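Local coordinates for uncharacterized protein (Pseudomonas aeruginosa PAO1, PDB 4R1D) that binds calcium and is probably a lipase of the alpha/beta hydrolase family, a type VI secretion effector held in check by a partner inhibitor protein, at residues V113-S124 / A131-R141. Sequence-based numbering, arbitrary orientation. Where two conformers were deposited one is given.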
loop_
_atom_site.group_PDB
_atom_site.type_symbol
_atom_site.label_atom_id
_atom_site.label_comp_id
_atom_site.label_asym_id
_atom_site.label_seq_id
_atom_site.Cartn_x
_atom_site.Cartn_y
_atom_site.Cartn_z
ATOM N N VAL A 113 7.328 4.930 -2.398
ATOM C CA VAL A 113 6.890 6.056 -1.582
ATOM C C VAL A 113 6.927 7.372 -2.354
ATOM O O VAL A 113 7.888 7.649 -3.075
ATOM C CB VAL A 113 7.762 6.198 -0.336
ATOM C CG1 VAL A 113 7.397 7.470 0.430
ATOM C CG2 VAL A 113 7.616 4.954 0.533
ATOM N N ASP A 114 5.870 8.165 -2.198
ATOM C CA ASP A 114 5.757 9.493 -2.805
ATOM C C ASP A 114 5.743 10.516 -1.678
ATOM O O ASP A 114 4.792 10.565 -0.901
ATOM C CB ASP A 114 4.461 9.598 -3.625
ATOM C CG ASP A 114 4.261 10.977 -4.259
ATOM O OD1 ASP A 114 5.155 11.845 -4.134
ATOM O OD2 ASP A 114 3.207 11.189 -4.906
ATOM N N ASP A 115 6.795 11.326 -1.594
ATOM C CA ASP A 115 6.917 12.302 -0.515
ATOM C C ASP A 115 6.363 13.679 -0.860
ATOM O O ASP A 115 6.575 14.644 -0.119
ATOM C CB ASP A 115 8.373 12.411 -0.035
ATOM C CG ASP A 115 9.293 13.040 -1.064
ATOM O OD1 ASP A 115 8.848 13.283 -2.214
ATOM O OD2 ASP A 115 10.471 13.294 -0.712
ATOM N N GLN A 116 5.639 13.770 -1.977
ATOM C CA GLN A 116 5.157 15.056 -2.465
ATOM C C GLN A 116 3.691 15.335 -2.140
ATOM O O GLN A 116 3.045 16.158 -2.791
ATOM C CB GLN A 116 5.418 15.164 -3.974
ATOM C CG GLN A 116 6.895 15.047 -4.308
ATOM C CD GLN A 116 7.688 16.251 -3.820
ATOM O OE1 GLN A 116 8.717 16.114 -3.157
ATOM N NE2 GLN A 116 7.205 17.438 -4.148
ATOM N N GLY A 117 3.172 14.675 -1.105
ATOM C CA GLY A 117 1.826 14.957 -0.642
ATOM C C GLY A 117 1.723 16.287 0.082
ATOM O O GLY A 117 2.735 16.937 0.378
ATOM N N THR A 118 0.492 16.689 0.378
ATOM C CA THR A 118 0.237 17.942 1.074
ATOM C C THR A 118 0.677 17.810 2.530
ATOM O O THR A 118 0.656 16.719 3.086
ATOM C CB THR A 118 -1.252 18.293 1.043
ATOM O OG1 THR A 118 -2.002 17.204 1.596
ATOM C CG2 THR A 118 -1.707 18.568 -0.394
ATOM N N ILE A 119 1.068 18.931 3.128
ATOM C CA ILE A 119 1.580 18.956 4.495
ATOM C C ILE A 119 0.893 20.052 5.287
ATOM O O ILE A 119 0.730 21.171 4.799
ATOM C CB ILE A 119 3.095 19.242 4.520
ATOM C CG1 ILE A 119 3.863 18.119 3.817
ATOM C CG2 ILE A 119 3.594 19.420 5.965
ATOM C CD1 ILE A 119 5.374 18.350 3.727
ATOM N N ASP A 120 0.508 19.732 6.519
ATOM C CA ASP A 120 -0.037 20.724 7.426
ATOM C C ASP A 120 0.956 20.894 8.558
ATOM O O ASP A 120 1.014 20.063 9.455
ATOM C CB ASP A 120 -1.383 20.256 7.976
ATOM C CG ASP A 120 -1.961 21.210 8.999
ATOM O OD1 ASP A 120 -1.459 22.354 9.101
ATOM O OD2 ASP A 120 -2.921 20.812 9.694
ATOM N N VAL A 121 1.757 21.952 8.507
ATOM C CA VAL A 121 2.779 22.150 9.525
ATOM C C VAL A 121 2.165 22.508 10.878
ATOM O O VAL A 121 2.825 22.411 11.908
ATOM C CB VAL A 121 3.817 23.204 9.107
ATOM C CG1 VAL A 121 4.516 22.776 7.817
ATOM C CG2 VAL A 121 3.153 24.562 8.944
ATOM N N GLY A 122 0.896 22.900 10.869
ATOM C CA GLY A 122 0.173 23.191 12.098
ATOM C C GLY A 122 0.910 24.145 13.018
ATOM O O GLY A 122 1.312 25.238 12.611
ATOM N N GLN A 123 1.092 23.722 14.267
ATOM C CA GLN A 123 1.839 24.509 15.243
ATOM C C GLN A 123 3.200 23.874 15.539
ATOM O O GLN A 123 3.757 24.052 16.617
ATOM C CB GLN A 123 1.032 24.647 16.540
ATOM C CG GLN A 123 -0.397 25.146 16.340
ATOM C CD GLN A 123 -1.322 24.088 15.743
ATOM O OE1 GLN A 123 -1.219 22.898 16.057
ATOM N NE2 GLN A 123 -2.228 24.523 14.868
ATOM N N SER A 124 3.747 23.152 14.567
ATOM C CA SER A 124 4.997 22.418 14.768
ATOM C C SER A 124 6.205 23.326 14.890
ATOM O O SER A 124 7.237 22.928 15.429
ATOM C CB SER A 124 5.239 21.453 13.606
ATOM O OG SER A 124 5.507 22.176 12.415
ATOM N N ALA A 131 9.417 20.494 6.895
ATOM C CA ALA A 131 8.530 19.350 7.110
ATOM C C ALA A 131 8.583 18.416 5.904
ATOM O O ALA A 131 8.507 17.199 6.055
ATOM C CB ALA A 131 7.098 19.822 7.381
ATOM N N ARG A 132 8.716 18.987 4.706
ATOM C CA ARG A 132 8.862 18.176 3.497
ATOM C C ARG A 132 10.153 17.350 3.557
ATOM O O ARG A 132 10.155 16.148 3.288
ATOM C CB ARG A 132 8.828 19.078 2.255
ATOM C CG ARG A 132 9.175 18.412 0.940
ATOM C CD ARG A 132 7.949 18.099 0.102
ATOM N NE ARG A 132 6.868 19.089 0.181
ATOM C CZ ARG A 132 5.587 18.736 0.182
ATOM N NH1 ARG A 132 5.283 17.443 0.108
ATOM N NH2 ARG A 132 4.617 19.635 0.267
ATOM N N LEU A 133 11.256 17.991 3.932
ATOM C CA LEU A 133 12.518 17.280 4.098
ATOM C C LEU A 133 12.395 16.178 5.138
ATOM O O LEU A 133 13.020 15.121 5.011
ATOM C CB LEU A 133 13.638 18.241 4.496
ATOM C CG LEU A 133 14.175 19.047 3.313
ATOM C CD1 LEU A 133 15.132 20.141 3.793
ATOM C CD2 LEU A 133 14.848 18.129 2.296
ATOM N N ARG A 134 11.593 16.432 6.165
ATOM C CA ARG A 134 11.370 15.436 7.217
ATOM C C ARG A 134 10.432 14.320 6.752
ATOM O O ARG A 134 10.153 13.398 7.516
ATOM C CB ARG A 134 10.765 16.073 8.468
ATOM C CG ARG A 134 11.584 17.184 9.101
ATOM C CD ARG A 134 12.610 16.666 10.066
ATOM N NE ARG A 134 13.065 17.754 10.934
ATOM C CZ ARG A 134 12.432 18.123 12.042
ATOM N NH1 ARG A 134 11.328 17.475 12.418
ATOM N NH2 ARG A 134 12.900 19.135 12.772
ATOM N N GLY A 135 9.915 14.431 5.528
ATOM C CA GLY A 135 9.065 13.391 4.958
ATOM C C GLY A 135 7.594 13.420 5.352
ATOM O O GLY A 135 6.852 12.452 5.121
ATOM N N TRP A 136 7.143 14.527 5.923
ATOM C CA TRP A 136 5.768 14.580 6.411
ATOM C C TRP A 136 4.740 14.546 5.274
ATOM O O TRP A 136 3.563 14.310 5.518
ATOM C CB TRP A 136 5.534 15.817 7.272
ATOM C CG TRP A 136 6.299 15.846 8.570
ATOM C CD1 TRP A 136 7.413 15.121 8.910
ATOM C CD2 TRP A 136 5.997 16.668 9.694
ATOM N NE1 TRP A 136 7.808 15.441 10.197
ATOM C CE2 TRP A 136 6.954 16.389 10.694
ATOM C CE3 TRP A 136 5.002 17.611 9.956
ATOM C CZ2 TRP A 136 6.947 17.030 11.932
ATOM C CZ3 TRP A 136 4.993 18.243 11.190
ATOM C CH2 TRP A 136 5.963 17.950 12.158
ATOM N N GLY A 137 5.194 14.775 4.039
ATOM C CA GLY A 137 4.304 14.727 2.892
ATOM C C GLY A 137 4.202 13.327 2.312
ATOM O O GLY A 137 3.651 13.133 1.234
ATOM N N LYS A 138 4.756 12.353 3.021
ATOM C CA LYS A 138 4.697 10.958 2.591
ATOM C C LYS A 138 3.416 10.265 3.019
ATOM O O LYS A 138 3.104 9.188 2.515
ATOM C CB LYS A 138 5.832 10.167 3.230
ATOM C CG LYS A 138 7.209 10.430 2.678
ATOM C CD LYS A 138 8.232 9.777 3.580
ATOM C CE LYS A 138 9.660 10.181 3.198
ATOM N NZ LYS A 138 10.669 9.506 4.070
ATOM N N VAL A 139 2.708 10.848 3.980
ATOM C CA VAL A 139 1.622 10.135 4.659
ATOM C C VAL A 139 0.311 10.919 4.725
ATOM O O VAL A 139 0.292 12.139 4.555
ATOM C CB VAL A 139 2.031 9.724 6.093
ATOM C CG1 VAL A 139 3.210 8.775 6.051
ATOM C CG2 VAL A 139 2.345 10.958 6.932
ATOM N N MET A 140 -0.783 10.203 4.990
ATOM C CA MET A 140 -2.111 10.805 5.059
ATOM C C MET A 140 -2.100 12.009 6.006
ATOM O O MET A 140 -1.741 11.898 7.185
ATOM C CB MET A 140 -3.130 9.761 5.514
ATOM C CG MET A 140 -4.572 10.202 5.414
ATOM S SD MET A 140 -5.668 8.838 5.848
ATOM C CE MET A 140 -7.254 9.602 5.538
ATOM N N ARG A 141 -2.488 13.164 5.485
ATOM C CA ARG A 141 -2.290 14.401 6.238
ATOM C C ARG A 141 -3.100 14.490 7.532
ATOM O O ARG A 141 -2.539 14.692 8.605
ATOM C CB ARG A 141 -2.558 15.629 5.368
ATOM C CG ARG A 141 -2.483 16.892 6.191
ATOM C CD ARG A 141 -2.022 18.072 5.391
ATOM N NE ARG A 141 -2.751 18.219 4.146
ATOM C CZ ARG A 141 -4.067 18.359 4.047
ATOM N NH1 ARG A 141 -4.827 18.350 5.130
ATOM N NH2 ARG A 141 -4.622 18.504 2.851
HETATM O O HOH W 1 7.675 14.982 2.541
HETATM O O HOH W 2 11.171 13.693 1.984
HETATM O O HOH W 3 0.475 13.967 2.457
#
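Arg132 reaches across to the loop 113-124 and grips two of its backbone carbonyls with one nitrogen, an example of how a single guanidinium can pin a length of chain that has no regular structure. Its NH1 donates to Gly117 O at 2.6 Å, nearly straight at 167°, and to Asp115 O at 3.1 Å, with both acceptors close to the guanidinium plane. Bends at chi2 (102°) and chi3 (36°) fold the arginine back over Ile119, whose CD1 lies 3.6 Å above the centre of the group, an apolar lid on one face. The branch CG2 of the same isoleucine packs on Ala131 CB at 3.8 Å, and that methyl lies over one face of the Trp136 indole, offset toward its rim. Between these anchors Gly117 N bonds to Gly137 O, and a water bridges Asp115 O, Arg132 O and Gly137 N. The helix 128-133 ends in a Schellman motif, with Gly135 at positive phi; the chain then runs back past Gly117 to Lys138, beside Asp115, before it turns into helix 141-155. At the start of that helix Arg141 NE donates to Thr118 OG1 at 2.8 Å. Farther out, an Asx turn at Asp114, whose carboxylate also pairs with Arg73, shapes the loop before Gly117. Trp136 NE1 is hydrogen-bonded to Val204 O, and its side chain lies about 4 Å from that of the calcium ligand Glu152, which is salt-bridged to Arg134.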